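PDB 3I7J: beta-lactamase Mb2281c, which probably hydrolyses beta-lactams or related amide or ester substrates as a serine hydrolase of the beta-lactamase family, although its natural substrate is not established. Local coordinates for residues L76-G81 against R97-Y102. Numbering follows the deposited sequence.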
loop_
_atom_site.group_PDB
_atom_site.type_symbol
_atom_site.label_atom_id
_atom_site.label_comp_id
_atom_site.label_asym_id
_atom_site.label_seq_id
_atom_site.Cartn_x
_atom_site.Cartn_y
_atom_site.Cartn_z
ATOM N N LEU A 76 -9.086 -7.574 -2.533
ATOM C CA LEU A 76 -8.234 -6.732 -1.699
ATOM C C LEU A 76 -7.042 -7.481 -1.110
ATOM O O LEU A 76 -5.950 -6.919 -0.973
ATOM C CB LEU A 76 -9.067 -6.133 -0.560
ATOM C CG LEU A 76 -10.012 -4.983 -0.931
ATOM C CD1 LEU A 76 -11.044 -4.744 0.167
ATOM C CD2 LEU A 76 -9.184 -3.736 -1.170
ATOM N N ALA A 77 -7.258 -8.749 -0.770
ATOM C CA ALA A 77 -6.228 -9.583 -0.160
ATOM C C ALA A 77 -5.461 -10.477 -1.140
ATOM O O ALA A 77 -4.637 -11.288 -0.721
ATOM C CB ALA A 77 -6.851 -10.445 0.941
ATOM N N HIS A 78 -5.732 -10.330 -2.432
ATOM C CA HIS A 78 -5.056 -11.120 -3.457
ATOM C C HIS A 78 -5.286 -12.623 -3.303
ATOM O O HIS A 78 -4.350 -13.418 -3.409
ATOM C CB HIS A 78 -3.547 -10.828 -3.446
ATOM C CG HIS A 78 -3.218 -9.379 -3.616
ATOM N ND1 HIS A 78 -3.411 -8.709 -4.805
ATOM C CD2 HIS A 78 -2.773 -8.457 -2.732
ATOM C CE1 HIS A 78 -3.102 -7.434 -4.644
ATOM N NE2 HIS A 78 -2.712 -7.255 -3.395
ATOM N N THR A 79 -6.529 -13.018 -3.045
ATOM C CA THR A 79 -6.843 -14.435 -2.919
ATOM C C THR A 79 -7.969 -14.850 -3.867
ATOM O O THR A 79 -8.536 -15.928 -3.720
ATOM C CB THR A 79 -7.260 -14.817 -1.467
ATOM O OG1 THR A 79 -8.475 -14.141 -1.116
ATOM C CG2 THR A 79 -6.170 -14.445 -0.474
ATOM N N SER A 80 -8.278 -14.011 -4.852
ATOM C CA SER A 80 -9.355 -14.317 -5.795
ATOM C C SER A 80 -9.029 -15.457 -6.764
ATOM O O SER A 80 -9.924 -15.955 -7.444
ATOM C CB SER A 80 -9.722 -13.071 -6.608
ATOM O OG SER A 80 -8.673 -12.733 -7.502
ATOM N N GLY A 81 -7.762 -15.866 -6.824
ATOM C CA GLY A 81 -7.364 -16.935 -7.723
ATOM C C GLY A 81 -7.121 -16.387 -9.114
ATOM O O GLY A 81 -6.825 -17.119 -10.060
ATOM N N ARG A 97 -2.639 -17.442 -2.343
ATOM C CA ARG A 97 -2.348 -16.038 -2.233
ATOM C C ARG A 97 -1.415 -15.666 -3.361
ATOM O O ARG A 97 -0.245 -16.047 -3.349
ATOM C CB ARG A 97 -1.671 -15.735 -0.902
ATOM C CG ARG A 97 -1.113 -14.328 -0.783
ATOM C CD ARG A 97 -1.353 -13.784 0.623
ATOM N NE ARG A 97 -2.683 -13.233 0.758
ATOM C CZ ARG A 97 -3.374 -13.170 1.892
ATOM N NH1 ARG A 97 -2.875 -13.629 3.034
ATOM N NH2 ARG A 97 -4.581 -12.634 1.870
HETATM N N MSE A 98 -1.922 -14.961 -4.360
HETATM C CA MSE A 98 -1.037 -14.527 -5.422
HETATM C C MSE A 98 -1.305 -13.080 -5.792
HETATM O O MSE A 98 -2.406 -12.699 -6.201
HETATM C CB MSE A 98 -1.104 -15.466 -6.634
HETATM C CG MSE A 98 -2.356 -15.480 -7.461
HETATM SE SE MSE A 98 -2.198 -16.827 -8.925
HETATM C CE MSE A 98 -2.889 -18.358 -7.939
ATOM N N TYR A 99 -0.275 -12.275 -5.586
ATOM C CA TYR A 99 -0.323 -10.850 -5.859
ATOM C C TYR A 99 -0.902 -10.638 -7.246
ATOM O O TYR A 99 -0.504 -11.316 -8.185
ATOM C CB TYR A 99 1.088 -10.278 -5.789
ATOM C CG TYR A 99 1.146 -8.780 -5.915
ATOM C CD1 TYR A 99 0.596 -7.961 -4.929
ATOM C CD2 TYR A 99 1.769 -8.177 -7.006
ATOM C CE1 TYR A 99 0.672 -6.575 -5.025
ATOM C CE2 TYR A 99 1.852 -6.790 -7.111
ATOM C CZ TYR A 99 1.305 -5.998 -6.119
ATOM O OH TYR A 99 1.401 -4.633 -6.212
ATOM N N SER A 100 -1.847 -9.710 -7.382
ATOM C CA SER A 100 -2.454 -9.468 -8.687
ATOM C C SER A 100 -2.836 -8.025 -8.980
ATOM O O SER A 100 -3.484 -7.362 -8.165
ATOM C CB SER A 100 -3.700 -10.342 -8.851
ATOM O OG SER A 100 -4.373 -10.036 -10.061
ATOM N N ASN A 101 -2.418 -7.540 -10.147
ATOM C CA ASN A 101 -2.771 -6.192 -10.579
ATOM C C ASN A 101 -4.210 -6.231 -11.083
ATOM O O ASN A 101 -5.012 -5.374 -10.730
ATOM C CB ASN A 101 -1.888 -5.718 -11.735
ATOM C CG ASN A 101 -0.515 -5.233 -11.286
ATOM O OD1 ASN A 101 0.348 -4.981 -12.118
ATOM N ND2 ASN A 101 -0.315 -5.091 -9.978
ATOM N N TYR A 102 -4.535 -7.231 -11.906
ATOM C CA TYR A 102 -5.877 -7.326 -12.459
ATOM C C TYR A 102 -6.921 -7.493 -11.359
ATOM O O TYR A 102 -8.072 -7.086 -11.526
ATOM C CB TYR A 102 -5.966 -8.468 -13.484
ATOM C CG TYR A 102 -7.276 -8.486 -14.245
ATOM C CD1 TYR A 102 -8.302 -9.352 -13.879
ATOM C CD2 TYR A 102 -7.521 -7.573 -15.277
ATOM C CE1 TYR A 102 -9.542 -9.308 -14.510
ATOM C CE2 TYR A 102 -8.764 -7.522 -15.918
ATOM C CZ TYR A 102 -9.769 -8.389 -15.525
ATOM O OH TYR A 102 -11.009 -8.335 -16.127
#
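H78 reaches from the loop after helix 72-76 against the backbone and side chains of M98-S100. CB lies 3.5 Å from M98 O; CG then comes up to Y99 CA, directed there by a chi1 of -56° that sets CG anti to the carbonyl carbon. ND1 comes 3.2 Å from S100 N, CE1 lies near S100 O at the ring edge, and NE2 at the tip is 3.7 Å from Y99 CD1. That carbon lies over one face of the imidazole, offset toward its rim, with the ring planes of H78 and Y99 inclined at 46°. A flat ring suits a place lined by aromatic groups: W200 meets it edge-to-face and the F104 ring also packs against it. H78 also ends the helix in a Schellman motif with positive phi, and its carbonyl O accepts a bond from M98 N (3.0 Å). Y99 ties the contact to the presumed active site of the serine beta-lactamase fold: its hydroxyl hydrogen-bonds K43 and S40 of an SxxK pattern, consistent with the catalytic centre of this family. One residue before H78, R97 grips A77 O side-on through NE (3.1 Å) and NH2 (2.9 Å), the oxygen near the guanidinium plane. Arginine suits the place because its long chain carries several donors: NH2 also bonds Q181 O, while the small A77 CB and T79 CG2 pack against that same nitrogen.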